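Local coordinates for phosphoserine aminotransferase (Bacillus circulans, PDB 2C0R), which catalyses the reversible, pyridoxal-phosphate-dependent transamination between phosphoserine and 2-oxoglutarate that supplies serine biosynthesis, and a parallel reaction in pyridoxine biosynthesis, at residues 77-82 with 223-228; 82-87 with 190-195; 212-217 with 229-234; 93-98 with 109-114; 202-207 with 243-248. The protein carries 1 engineered substitution. All blocks are in the same frame, centred on the assembly; numbering follows the deposited sequence.

Helix 76-88 ties contacts 1 and 2 together. They share Ala82, and their centres lie about 6 Å apart. Asn87 of contact 2 holds the loop of contact 1, with ND2 2.7 Å from Leu225 O. Contact 3 continues along helix 227-232, about 12 Å from contact 1 between centres. Contact 4 belongs to the next beta-alpha-beta unit and packs on helix 76-88 through Pro85. Contact 5 shares the central sheet with contact 2, whose strand 190-194 neighbours strand 205-210. Among these segments, contact 1 makes the hydrogen bonds to the cofactor; Tyr192 of contact 2 and Val204 of contact 5 have side chains about 6 and 9 Å from a bound pyridoxal phosphate.

Contact 1 of 5, residues 77-82 with 223-228; sequences ASTQFA and TMLRYD. With PLP (pyridoxal-5'-phosphate), chain C.
Thr79 and Gln80, near the start of helix 76-88, meet Leu225 and Tyr227, where a 3-10 turn at 223-224 gives way through a loop to helix 227-232. The polar contact runs from Gln80 to Tyr227. The Gln80 chain bends at chi2 (-64°), which carries its amide out from the helix toward the phenol. NE2 approaches at the edge of the Tyr227 ring, near its plane, and lies 2.6 Å from Tyr227 OH. The hydrogen bond is weak, because the N-H points well off the oxygen (117°). The amide and ring planes are turned 51° apart. Beside this pair, Thr79 CG2 touches Leu225 CD2 at 4.1 Å, methyl against methyl. Leu225 also packs on Leu225 of the second subunit, so the contact lies beside the dimer interface.

The same helix start binds the cofactor. Ser78 grips phosphate oxygen O3P twice, through N at 2.8 Å and OG at 2.6 Å. Ala77 N reaches O1P at 3.2 Å. Phe81 CZ lies 3.6 Å from C6 of the pyridine. A phosphate held by backbone N-H groups at a helix N-terminus is characteristic of the cofactor site of fold type I aminotransferases.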
# COMPACT_ATOMS: atom_id res chain seq x y z
N ALA A 77 -0.37 8.42 5.05
CA ALA A 77 0.18 9.43 5.96
C ALA A 77 -0.04 9.03 7.41
O ALA A 77 0.76 9.36 8.28
CB ALA A 77 -0.45 10.80 5.68
N SER A 78 -1.14 8.30 7.68
CA SER A 78 -1.42 7.87 9.05
C SER A 78 -0.27 7.05 9.63
O SER A 78 0.05 7.10 10.83
CB SER A 78 -2.72 7.11 9.20
OG SER A 78 -3.82 7.89 8.76
N THR A 79 0.38 6.21 8.80
CA THR A 79 1.49 5.47 9.36
C THR A 79 2.66 6.40 9.64
O THR A 79 3.39 6.17 10.61
CB THR A 79 1.90 4.39 8.33
OG1 THR A 79 0.84 3.43 8.41
CG2 THR A 79 3.22 3.75 8.70
N GLN A 80 2.80 7.47 8.84
CA GLN A 80 3.86 8.42 9.16
C GLN A 80 3.64 9.13 10.49
O GLN A 80 4.62 9.46 11.18
CB GLN A 80 4.08 9.48 8.05
CG GLN A 80 4.44 8.81 6.71
CD GLN A 80 5.78 8.09 6.88
OE1 GLN A 80 5.83 6.88 6.61
NE2 GLN A 80 6.78 8.82 7.32
N PHE A 81 2.40 9.35 10.90
CA PHE A 81 2.14 9.95 12.21
C PHE A 81 2.87 9.17 13.31
O PHE A 81 3.30 9.77 14.27
CB PHE A 81 0.66 9.91 12.53
CG PHE A 81 -0.21 10.78 11.63
CD1 PHE A 81 -1.58 10.55 11.62
CD2 PHE A 81 0.35 11.75 10.82
CE1 PHE A 81 -2.39 11.31 10.77
CE2 PHE A 81 -0.48 12.55 10.01
CZ PHE A 81 -1.84 12.32 10.03
N ALA A 82 2.95 7.85 13.16
CA ALA A 82 3.66 6.98 14.12
C ALA A 82 5.14 6.88 13.80
O ALA A 82 6.00 6.96 14.69
CB ALA A 82 3.01 5.61 14.15
N THR A 223 11.70 -3.31 11.58
CA THR A 223 12.44 -3.02 10.36
C THR A 223 11.66 -2.10 9.44
O THR A 223 12.19 -1.15 8.87
CB THR A 223 12.80 -4.34 9.61
OG1 THR A 223 13.56 -5.14 10.53
CG2 THR A 223 13.64 -4.06 8.37
N MET A 224 10.40 -2.47 9.26
CA MET A 224 9.59 -1.70 8.30
C MET A 224 9.23 -0.32 8.83
O MET A 224 8.63 0.45 8.09
CB MET A 224 8.32 -2.51 7.99
CG MET A 224 8.67 -3.76 7.19
SD MET A 224 9.43 -3.42 5.61
CE MET A 224 8.06 -2.55 4.81
N LEU A 225 9.56 -0.01 10.08
CA LEU A 225 9.25 1.31 10.61
C LEU A 225 10.50 2.13 10.86
O LEU A 225 10.43 3.15 11.53
CB LEU A 225 8.41 1.18 11.89
CG LEU A 225 6.93 0.98 11.51
CD1 LEU A 225 6.24 0.56 12.80
CD2 LEU A 225 6.32 2.23 10.89
N ARG A 226 11.61 1.71 10.27
CA ARG A 226 12.84 2.49 10.32
C ARG A 226 13.01 3.23 9.02
O ARG A 226 12.89 2.60 7.95
CB ARG A 226 14.07 1.57 10.50
CG ARG A 226 14.17 1.04 11.92
CD ARG A 226 15.20 -0.09 12.00
NE ARG A 226 16.54 0.39 11.66
CZ ARG A 226 17.67 -0.19 12.07
NH1 ARG A 226 17.71 -1.25 12.86
NH2 ARG A 226 18.79 0.39 11.65
N TYR A 227 13.29 4.53 9.03
CA TYR A 227 13.56 5.17 7.74
C TYR A 227 14.79 4.62 7.03
O TYR A 227 14.74 4.58 5.80
CB TYR A 227 13.72 6.72 7.90
CG TYR A 227 12.37 7.33 8.18
CD1 TYR A 227 12.11 7.94 9.40
CD2 TYR A 227 11.34 7.30 7.23
CE1 TYR A 227 10.90 8.52 9.70
CE2 TYR A 227 10.09 7.87 7.52
CZ TYR A 227 9.90 8.47 8.76
OH TYR A 227 8.69 9.00 9.05
N ASP A 228 15.84 4.23 7.76
CA ASP A 228 17.04 3.75 7.01
C ASP A 228 16.75 2.48 6.25
O ASP A 228 17.42 2.18 5.24
CB ASP A 228 18.21 3.64 8.01
CG ASP A 228 18.06 2.65 9.14
OD1 ASP A 228 17.07 1.90 9.24
OD2 ASP A 228 18.98 2.65 10.00
N1 PLP C . -2.94 14.05 6.64
C2 PLP C . -3.71 14.82 5.83
C2A PLP C . -3.40 16.32 5.79
C3 PLP C . -4.70 14.27 5.07
O3 PLP C . -5.44 15.01 4.21
C4 PLP C . -4.86 12.89 5.10
C4A PLP C . -5.96 12.26 4.25
C5 PLP C . -4.12 12.14 5.99
C6 PLP C . -3.10 12.69 6.70
C5A PLP C . -4.40 10.64 6.16
O4P PLP C . -3.90 9.93 5.04
P PLP C . -4.03 8.34 4.92
O1P PLP C . -3.23 7.97 3.70
O2P PLP C . -5.51 8.10 4.75
O3P PLP C . -3.49 7.78 6.19

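Contact 2 of 5, residues 82-87 with 190-195; sequences AMIPMN and LVYAGA
The ring of Tyr192 receives the delta methyl of Ile84 at a slant, in a position that is neither squarely over a face nor at the edge. CD1 of Ile84 sits closest to CE2 of Tyr192, at 3.3 Å. CD2 and CZ of Tyr192 are each 3.7 Å from that methyl. Tyr192 has CG wedged between its backbone N and carbonyl carbon (chi1 62°), with the ring on the side of helix 76-88. Phe81, Ala77 and Gln80 of the same helix also touch Tyr192, and its hydroxyl is hydrogen-bonded to His147.

The other flat group is the amide of Asn87, which acts within helix 76-88 and not across to the strand. Its ND2 donates to Met83 O at 2.9 Å, and that oxygen lies close to the amide plane. The bond is fairly straight (162°). Met83 O also accepts from Asn87 N at 2.9 Å, and the two donors reach it from opposite faces of the carbonyl. ND2 also bonds to Leu225 O, and OD1 accepts from Tyr227 N, which fixes the rotation of the amide. The helix is kinked at Pro85, whose N makes no bond to the preceding turn.

The contact across the segments is apolar. Ile84 CD1 also meets Leu190 CD2 at 4.3 Å, so a single methyl touches two residues on one side of the strand. Such a buried helix laid on the central mixed sheet is characteristic of the large domain of fold type I pyridoxal-phosphate enzymes.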
# COMPACT_ATOMS: atom_id res chain seq x y z
N ALA A 82 2.95 7.85 13.16
CA ALA A 82 3.66 6.98 14.12
C ALA A 82 5.14 6.88 13.80
O ALA A 82 6.00 6.96 14.69
CB ALA A 82 3.01 5.61 14.15
N MET A 83 5.41 6.70 12.51
CA MET A 83 6.83 6.48 12.17
C MET A 83 7.74 7.67 12.46
O MET A 83 8.89 7.50 12.85
CB MET A 83 6.85 6.08 10.70
CG MET A 83 8.19 5.50 10.25
SD MET A 83 7.98 4.84 8.56
CE MET A 83 9.74 4.51 8.24
N ILE A 84 7.21 8.90 12.30
CA ILE A 84 8.05 10.09 12.61
C ILE A 84 8.48 10.13 14.08
O ILE A 84 9.70 10.14 14.37
CB ILE A 84 7.26 11.34 12.12
CG1 ILE A 84 7.20 11.43 10.61
CG2 ILE A 84 7.82 12.62 12.75
CD1 ILE A 84 6.00 12.23 10.13
N PRO A 85 7.59 10.15 15.07
CA PRO A 85 8.08 10.14 16.45
C PRO A 85 8.84 8.86 16.77
O PRO A 85 9.82 8.89 17.54
CB PRO A 85 6.79 10.22 17.27
CG PRO A 85 5.66 9.86 16.37
CD PRO A 85 6.12 10.26 15.00
N MET A 86 8.44 7.71 16.22
CA MET A 86 9.24 6.50 16.50
C MET A 86 10.69 6.67 16.08
O MET A 86 11.59 6.14 16.75
CB MET A 86 8.61 5.30 15.78
CG MET A 86 7.32 4.83 16.44
SD MET A 86 6.46 3.57 15.43
CE MET A 86 6.72 2.18 16.54
N ASN A 87 10.91 7.36 14.97
CA ASN A 87 12.29 7.47 14.48
C ASN A 87 13.04 8.63 15.15
O ASN A 87 14.26 8.50 15.27
CB ASN A 87 12.33 7.65 12.96
CG ASN A 87 12.24 6.31 12.26
OD1 ASN A 87 13.28 5.81 11.84
ND2 ASN A 87 11.05 5.73 12.16
N LEU A 190 11.86 16.74 6.73
CA LEU A 190 11.03 15.64 6.21
C LEU A 190 9.68 16.20 5.77
O LEU A 190 9.04 16.94 6.52
CB LEU A 190 10.80 14.54 7.25
CG LEU A 190 10.12 13.25 6.78
CD1 LEU A 190 10.68 12.12 7.64
CD2 LEU A 190 8.61 13.29 6.89
N VAL A 191 9.25 15.87 4.57
CA VAL A 191 7.89 16.17 4.15
C VAL A 191 7.24 14.87 3.71
O VAL A 191 7.89 13.96 3.15
CB VAL A 191 7.77 17.18 3.00
CG1 VAL A 191 8.44 18.51 3.40
CG2 VAL A 191 8.39 16.73 1.72
N TYR A 192 5.95 14.73 3.96
CA TYR A 192 5.30 13.48 3.57
C TYR A 192 3.88 13.76 3.08
O TYR A 192 3.25 14.79 3.38
CB TYR A 192 5.24 12.50 4.71
CG TYR A 192 4.47 12.86 5.93
CD1 TYR A 192 3.23 12.30 6.21
CD2 TYR A 192 5.00 13.76 6.86
CE1 TYR A 192 2.47 12.60 7.33
CE2 TYR A 192 4.27 14.03 7.99
CZ TYR A 192 3.03 13.49 8.24
OH TYR A 192 2.33 13.73 9.38
N ALA A 193 3.37 12.79 2.30
CA ALA A 193 2.04 12.94 1.73
C ALA A 193 1.51 11.57 1.33
O ALA A 193 2.17 10.88 0.54
CB ALA A 193 2.05 13.78 0.47
N GLY A 194 0.33 11.21 1.76
CA GLY A 194 -0.37 10.12 1.08
C GLY A 194 -0.58 10.58 -0.34
O GLY A 194 -0.96 11.71 -0.60
N ALA A 195 -0.29 9.70 -1.30
CA ALA A 195 -0.36 10.16 -2.67
C ALA A 195 -1.77 10.44 -3.19
O ALA A 195 -1.89 11.17 -4.16
CB ALA A 195 0.26 9.13 -3.62

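Contact 3 of 5, residues 212-217 with 229-234; sequences DLVAES and TYVKNN
Val214 and Val231 join the loop that follows strand 205-210 to the end of the short helix 227-232, which is closed by a Schellman motif. Asn234, with positive phi, is the C-prime residue of that motif. Its N bonds to Val231 O at 3.3 Å, and Ser235 N reaches back to Tyr230 O.

The apolar part of the contact is small. Val214 CG2 meets Val231 CG2 at 3.8 Å, one branch of each valine doing the touching, and the two side chains cross at a slant. In Val231 this branch stands beside the backbone N, while CG1 lies anti to it (chi1 173°). Val214 is buried and also packs on Phe88 and Tyr227. Val231 has Leu71 of strand 68-73 as a further neighbour.

The polar part lies at the exposed side, at Lys232 and Ala215. The Lys232 chain runs extended until it bends at chi4 (18°), which turns NZ back toward the loop. NZ comes to 3.5 Å from Ala215 O. A water bridges the two segments. It donates to Val214 O at 2.7 Å and accepts a weak bond from Lys232 NZ at 3.2 Å. Lys232 also touches a crystal neighbour, so its pose may owe something to the lattice. The lysine end is probably held loosely, since the bond to the water is weak and its hydrogen-bonded link to the loop passes through that water, whereas the valine pair makes the apolar join.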
# COMPACT_ATOMS: atom_id res chain seq x y z
N ASP A 212 20.69 13.34 6.04
CA ASP A 212 21.46 13.44 7.28
C ASP A 212 20.63 13.19 8.53
O ASP A 212 21.13 12.94 9.63
CB ASP A 212 22.18 14.79 7.33
CG ASP A 212 21.27 15.97 7.17
OD1 ASP A 212 20.14 15.95 7.68
OD2 ASP A 212 21.68 16.97 6.55
N LEU A 213 19.31 13.22 8.39
CA LEU A 213 18.45 12.97 9.53
C LEU A 213 18.16 11.50 9.81
O LEU A 213 17.71 11.16 10.91
CB LEU A 213 17.11 13.71 9.36
CG LEU A 213 17.27 15.23 9.39
CD1 LEU A 213 15.88 15.85 9.49
CD2 LEU A 213 18.11 15.78 10.54
N VAL A 214 18.40 10.66 8.82
CA VAL A 214 17.98 9.26 8.91
C VAL A 214 19.08 8.26 8.63
O VAL A 214 18.86 7.11 8.23
CB VAL A 214 16.81 9.01 7.94
CG1 VAL A 214 15.56 9.71 8.44
CG2 VAL A 214 17.10 9.49 6.53
N ALA A 215 20.32 8.69 8.83
CA ALA A 215 21.47 7.85 8.51
C ALA A 215 21.49 6.59 9.37
O ALA A 215 21.90 5.50 8.96
CB ALA A 215 22.74 8.66 8.66
N GLU A 216 21.06 6.73 10.63
CA GLU A 216 21.01 5.57 11.52
C GLU A 216 19.68 5.63 12.26
O GLU A 216 19.51 6.53 13.11
CB GLU A 216 22.16 5.59 12.50
CG GLU A 216 23.57 5.90 12.03
CD GLU A 216 24.60 5.75 13.14
OE1 GLU A 216 25.55 6.56 13.25
OE2 GLU A 216 24.44 4.79 13.94
N SER A 217 18.75 4.76 11.96
CA SER A 217 17.45 4.75 12.64
C SER A 217 17.51 3.95 13.95
O SER A 217 18.36 3.07 14.12
CB SER A 217 16.38 4.16 11.75
OG SER A 217 16.38 4.83 10.46
N THR A 229 15.75 1.71 6.67
CA THR A 229 15.35 0.56 5.81
C THR A 229 15.00 1.01 4.41
O THR A 229 15.29 0.33 3.42
CB THR A 229 14.13 -0.15 6.42
OG1 THR A 229 14.57 -0.63 7.69
CG2 THR A 229 13.62 -1.29 5.52
N TYR A 230 14.27 2.13 4.30
CA TYR A 230 13.86 2.66 2.99
C TYR A 230 15.04 3.35 2.33
O TYR A 230 15.21 3.16 1.12
CB TYR A 230 12.64 3.58 3.13
CG TYR A 230 11.47 2.79 3.71
CD1 TYR A 230 11.27 2.63 5.06
CD2 TYR A 230 10.56 2.20 2.84
CE1 TYR A 230 10.21 1.93 5.56
CE2 TYR A 230 9.48 1.46 3.33
CZ TYR A 230 9.32 1.33 4.69
OH TYR A 230 8.26 0.60 5.19
N VAL A 231 15.84 4.11 3.10
CA VAL A 231 16.92 4.82 2.46
C VAL A 231 17.94 3.83 1.90
O VAL A 231 18.33 3.89 0.75
CB VAL A 231 17.60 5.81 3.41
CG1 VAL A 231 18.84 6.40 2.73
CG2 VAL A 231 16.61 6.88 3.86
N LYS A 232 18.39 2.90 2.73
CA LYS A 232 19.49 2.01 2.37
C LYS A 232 19.08 1.06 1.26
O LYS A 232 19.94 0.57 0.56
CB LYS A 232 19.93 1.21 3.61
CG LYS A 232 20.56 2.17 4.63
CD LYS A 232 21.02 1.42 5.88
CE LYS A 232 22.12 2.27 6.56
NZ LYS A 232 21.97 3.66 5.97
N ASN A 233 17.79 0.79 1.13
CA ASN A 233 17.31 -0.15 0.15
C ASN A 233 16.50 0.51 -0.97
O ASN A 233 15.82 -0.16 -1.75
CB ASN A 233 16.42 -1.22 0.78
CG ASN A 233 17.21 -2.03 1.82
OD1 ASN A 233 17.10 -1.82 3.03
ND2 ASN A 233 17.97 -2.91 1.24
N ASN A 234 16.56 1.83 -1.05
CA ASN A 234 15.82 2.55 -2.08
C ASN A 234 14.35 2.18 -2.13
O ASN A 234 13.80 2.06 -3.26
CB ASN A 234 16.49 2.35 -3.44
CG ASN A 234 15.97 3.28 -4.51
OD1 ASN A 234 15.47 4.40 -4.23
ND2 ASN A 234 16.08 2.84 -5.79
O HOH W 1 19.71 5.98 5.96

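Contact 4 of 5, residues 93-98 with 109-114; sequences QTANYV and KEAKLI
Packing brings CB of Ala111 against CE1 and CZ of Tyr97, and closest of all to its OH, at 3.2 Å. The methyl approaches the phenol end obliquely. From Ala111 CB to Tyr97 CE1 is 3.6 Å, and to Tyr97 CZ 3.7 Å. The ring is carried to this methyl by a first torsion that sets CG beside the backbone N (chi1 -78°). Two positions back along the strand, Ala95 CB faces Ala111 CB at 4.1 Å. Small side chains at both positions let strand and helix come close, and the CA atoms of Ala95 and Ala111 are 6.8 Å apart. Ala111 also packs on Thr117 and on Pro85 of helix 76-88.

These segments belong to a beta-alpha-beta crossover. Strand 94-99 leads through helix 102-114 to strand 117-122, which lies parallel beside it at the edge of the sheet within the chain.

The polar interactions are with outside partners and within the helix. The hydroxyl of Tyr97 is hydrogen-bonded to the hydroxyl of Tyr145 on the neighbouring strand, so this buried polar group has a partner. On the helix, Ile114 N bonds to Ala111 O at 2.9 Å. Across the dimer interface, the carboxylate of Glu110 is hydrogen-bonded to Thr223 OG1 of the second subunit.

Ring packing adds to this, since Tyr97 also meets the imidazole of His147 with planes about 30° apart.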
# COMPACT_ATOMS: atom_id res chain seq x y z
N GLN A 93 13.48 14.30 25.03
CA GLN A 93 13.13 15.32 24.04
C GLN A 93 11.61 15.47 24.00
O GLN A 93 10.90 14.63 24.59
CB GLN A 93 13.61 14.95 22.64
CG GLN A 93 15.12 14.83 22.48
CD GLN A 93 15.44 14.39 21.06
OE1 GLN A 93 14.89 13.39 20.57
NE2 GLN A 93 16.28 15.13 20.38
N THR A 94 11.09 16.48 23.30
CA THR A 94 9.66 16.63 23.07
C THR A 94 9.35 16.65 21.58
O THR A 94 10.09 17.29 20.82
CB THR A 94 9.07 17.91 23.69
OG1 THR A 94 9.90 19.02 23.31
CG2 THR A 94 9.08 17.88 25.22
N ALA A 95 8.27 15.99 21.17
CA ALA A 95 7.80 16.08 19.78
C ALA A 95 6.86 17.29 19.78
O ALA A 95 5.81 17.24 20.42
CB ALA A 95 7.10 14.81 19.38
N ASN A 96 7.32 18.32 19.07
CA ASN A 96 6.59 19.57 19.01
C ASN A 96 5.66 19.62 17.80
O ASN A 96 6.09 19.32 16.67
CB ASN A 96 7.55 20.76 18.94
CG ASN A 96 8.23 20.93 20.31
OD1 ASN A 96 8.60 19.95 20.93
ND2 ASN A 96 8.37 22.16 20.74
N TYR A 97 4.41 20.03 18.07
CA TYR A 97 3.34 20.07 17.06
C TYR A 97 2.71 21.45 16.93
O TYR A 97 2.51 22.12 17.95
CB TYR A 97 2.25 19.01 17.40
CG TYR A 97 2.81 17.64 16.97
CD1 TYR A 97 3.71 16.97 17.78
CD2 TYR A 97 2.43 17.08 15.76
CE1 TYR A 97 4.23 15.75 17.44
CE2 TYR A 97 2.98 15.84 15.41
CZ TYR A 97 3.86 15.19 16.24
OH TYR A 97 4.43 13.99 15.89
N VAL A 98 2.44 21.87 15.69
CA VAL A 98 1.57 23.03 15.46
C VAL A 98 0.15 22.52 15.26
O VAL A 98 -0.03 21.72 14.32
CB VAL A 98 2.06 23.80 14.24
CG1 VAL A 98 1.15 25.04 13.99
CG2 VAL A 98 3.53 24.18 14.34
N LYS A 109 -1.73 12.80 18.35
CA LYS A 109 -2.20 11.61 19.02
C LYS A 109 -1.17 10.48 18.94
O LYS A 109 -0.86 9.83 19.95
CB LYS A 109 -3.55 11.19 18.41
CG LYS A 109 -3.87 9.71 18.79
CD LYS A 109 -5.26 9.43 18.20
CE LYS A 109 -5.88 8.26 18.93
NZ LYS A 109 -7.03 7.72 18.15
N GLU A 110 -0.62 10.23 17.75
CA GLU A 110 0.32 9.13 17.67
C GLU A 110 1.60 9.46 18.42
O GLU A 110 2.19 8.59 19.07
CB GLU A 110 0.65 8.76 16.20
CG GLU A 110 -0.58 8.29 15.47
CD GLU A 110 -1.22 7.13 16.20
OE1 GLU A 110 -0.50 6.15 16.43
OE2 GLU A 110 -2.42 7.25 16.50
N ALA A 111 2.03 10.73 18.34
CA ALA A 111 3.29 11.04 19.02
C ALA A 111 3.15 10.84 20.52
O ALA A 111 4.09 10.41 21.17
CB ALA A 111 3.77 12.45 18.67
N LYS A 112 1.96 11.14 21.08
CA LYS A 112 1.76 10.97 22.53
C LYS A 112 1.94 9.52 22.95
O LYS A 112 2.28 9.25 24.09
CB LYS A 112 0.35 11.44 22.89
CG LYS A 112 0.20 12.96 22.81
CD LYS A 112 -1.20 13.43 23.13
CE LYS A 112 -1.20 14.49 24.21
NZ LYS A 112 -1.45 15.88 23.79
N LEU A 113 1.66 8.58 22.05
CA LEU A 113 1.90 7.17 22.35
C LEU A 113 3.37 6.77 22.41
O LEU A 113 3.66 5.73 23.03
CB LEU A 113 1.21 6.33 21.26
CG LEU A 113 -0.30 6.50 21.27
CD1 LEU A 113 -0.99 5.77 20.14
CD2 LEU A 113 -0.87 6.02 22.61
N ILE A 114 4.24 7.54 21.79
CA ILE A 114 5.68 7.29 21.70
C ILE A 114 6.49 8.03 22.74
O ILE A 114 7.51 7.56 23.29
CB ILE A 114 6.18 7.66 20.30
CG1 ILE A 114 5.42 7.01 19.15
CG2 ILE A 114 7.68 7.37 20.20
CD1 ILE A 114 5.26 5.52 19.28

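Contact 5 of 5, residues 202-207 with 243-248; sequences SGVTVV and FGIYMV
Val204 points CG1 anti to its backbone N (chi1 -162°) and holds CG2 beside that N, and this splits its two methyls between two residues of helix 242-257. CG2 goes to Gly244 and CG1 to Ile245. On the helix, Ile245 has CG1 beside its own backbone N (chi1 -68°), where it can face the valine. Val204 has two conformers, so the placement of its methyls holds for one of them.

The Gly244 contact is close. Val204 CG2 lies 3.5 Å from Gly244 CA and 3.6 Å from Gly244 C. It is also 3.8 Å from Ile245 N, so the methyl rests directly on the helix backbone. The absence of a side chain on Gly244 lets the helix sit this close to the valine. The CA atoms of Val204 and Gly244 are 5.9 Å apart. The other methyl meets Ile245, with Val204 CG1 3.9 Å from Ile245 CG1, and these two side chains cross at about a right angle.

The chain turns at Gly203, whose phi is positive (101°), just before Val204 and strand 205-210. Val204 bonds through its backbone to Ala195, and its side chain touches Phe72 on strand 68-73. Ile245 packs on Phe72 too, and on Tyr47 and His51 of helix 45-61. Phe243 meets Phe243 of the second subunit, so the helix start also reaches the dimer interface. Helix 242-257 covers the sheet face opposite to helix 76-88, an arrangement characteristic of the alpha-beta-alpha large domain of fold type I aminotransferases.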
# COMPACT_ATOMS: atom_id res chain seq x y z
N SER A 202 -3.66 5.66 -4.71
CA SER A 202 -3.76 5.32 -3.29
C SER A 202 -2.80 4.18 -2.95
O SER A 202 -2.49 3.42 -3.88
CB SER A 202 -5.18 4.92 -2.87
OG SER A 202 -5.29 4.75 -1.48
N GLY A 203 -2.32 4.09 -1.73
CA GLY A 203 -1.47 2.95 -1.38
C GLY A 203 -0.01 3.32 -1.39
O GLY A 203 0.80 2.46 -1.08
N VAL A 204 0.32 4.55 -1.77
CA VAL A 204 1.71 4.96 -1.68
C VAL A 204 1.77 6.26 -0.85
O VAL A 204 0.95 7.16 -1.07
CB VAL A 204 2.35 5.33 -3.03
CG1 VAL A 204 3.87 5.31 -2.89
CG2 VAL A 204 1.87 4.45 -4.15
N THR A 205 2.71 6.34 0.04
CA THR A 205 3.01 7.59 0.74
C THR A 205 4.38 8.04 0.28
O THR A 205 5.35 7.26 0.31
CB THR A 205 2.97 7.33 2.26
OG1 THR A 205 1.68 6.78 2.58
CG2 THR A 205 3.12 8.63 3.04
N VAL A 206 4.46 9.28 -0.15
CA VAL A 206 5.74 9.88 -0.53
C VAL A 206 6.34 10.53 0.68
O VAL A 206 5.66 11.31 1.32
CB VAL A 206 5.49 10.94 -1.62
CG1 VAL A 206 6.80 11.67 -1.89
CG2 VAL A 206 4.94 10.26 -2.84
N VAL A 207 7.56 10.14 1.00
CA VAL A 207 8.29 10.71 2.13
C VAL A 207 9.61 11.25 1.62
O VAL A 207 10.39 10.48 1.05
CB VAL A 207 8.51 9.68 3.24
CG1 VAL A 207 9.34 10.27 4.39
CG2 VAL A 207 7.20 9.14 3.73
N PHE A 243 2.34 -0.49 -8.67
CA PHE A 243 1.41 0.20 -9.59
C PHE A 243 1.19 1.62 -9.11
O PHE A 243 1.10 2.53 -9.93
CB PHE A 243 0.08 -0.54 -9.74
CG PHE A 243 -0.79 0.05 -10.83
CD1 PHE A 243 -0.43 -0.13 -12.16
CD2 PHE A 243 -1.94 0.75 -10.53
CE1 PHE A 243 -1.14 0.33 -13.21
CE2 PHE A 243 -2.64 1.26 -11.62
CZ PHE A 243 -2.25 1.10 -12.93
N GLY A 244 1.11 1.80 -7.79
CA GLY A 244 0.94 3.17 -7.30
C GLY A 244 2.12 4.05 -7.67
O GLY A 244 1.96 5.23 -8.00
N ILE A 245 3.36 3.51 -7.56
CA ILE A 245 4.51 4.30 -7.88
C ILE A 245 4.59 4.59 -9.37
O ILE A 245 4.94 5.70 -9.76
CB ILE A 245 5.78 3.61 -7.36
CG1 ILE A 245 5.75 3.64 -5.83
CG2 ILE A 245 7.05 4.23 -7.90
CD1 ILE A 245 6.71 2.62 -5.19
N TYR A 246 4.25 3.61 -10.22
CA TYR A 246 4.11 3.84 -11.63
C TYR A 246 3.13 4.98 -11.92
O TYR A 246 3.37 5.84 -12.78
CB TYR A 246 3.64 2.53 -12.30
CG TYR A 246 2.97 2.73 -13.63
CD1 TYR A 246 3.69 2.91 -14.81
CD2 TYR A 246 1.57 2.71 -13.72
CE1 TYR A 246 3.06 3.09 -16.00
CE2 TYR A 246 0.92 2.90 -14.91
CZ TYR A 246 1.68 3.08 -16.05
OH TYR A 246 1.00 3.25 -17.22
N MET A 247 2.01 5.01 -11.20
CA MET A 247 1.01 6.06 -11.44
C MET A 247 1.48 7.40 -10.91
O MET A 247 1.25 8.43 -11.57
CB MET A 247 -0.30 5.71 -10.76
CG MET A 247 -1.16 4.61 -11.34
SD MET A 247 -1.65 4.90 -13.06
CE MET A 247 -2.94 6.13 -12.88
N VAL A 248 2.16 7.44 -9.78
CA VAL A 248 2.82 8.68 -9.35
C VAL A 248 3.76 9.19 -10.43
O VAL A 248 3.77 10.39 -10.78
CB VAL A 248 3.57 8.46 -8.01
CG1 VAL A 248 4.45 9.66 -7.66
CG2 VAL A 248 2.56 8.19 -6.89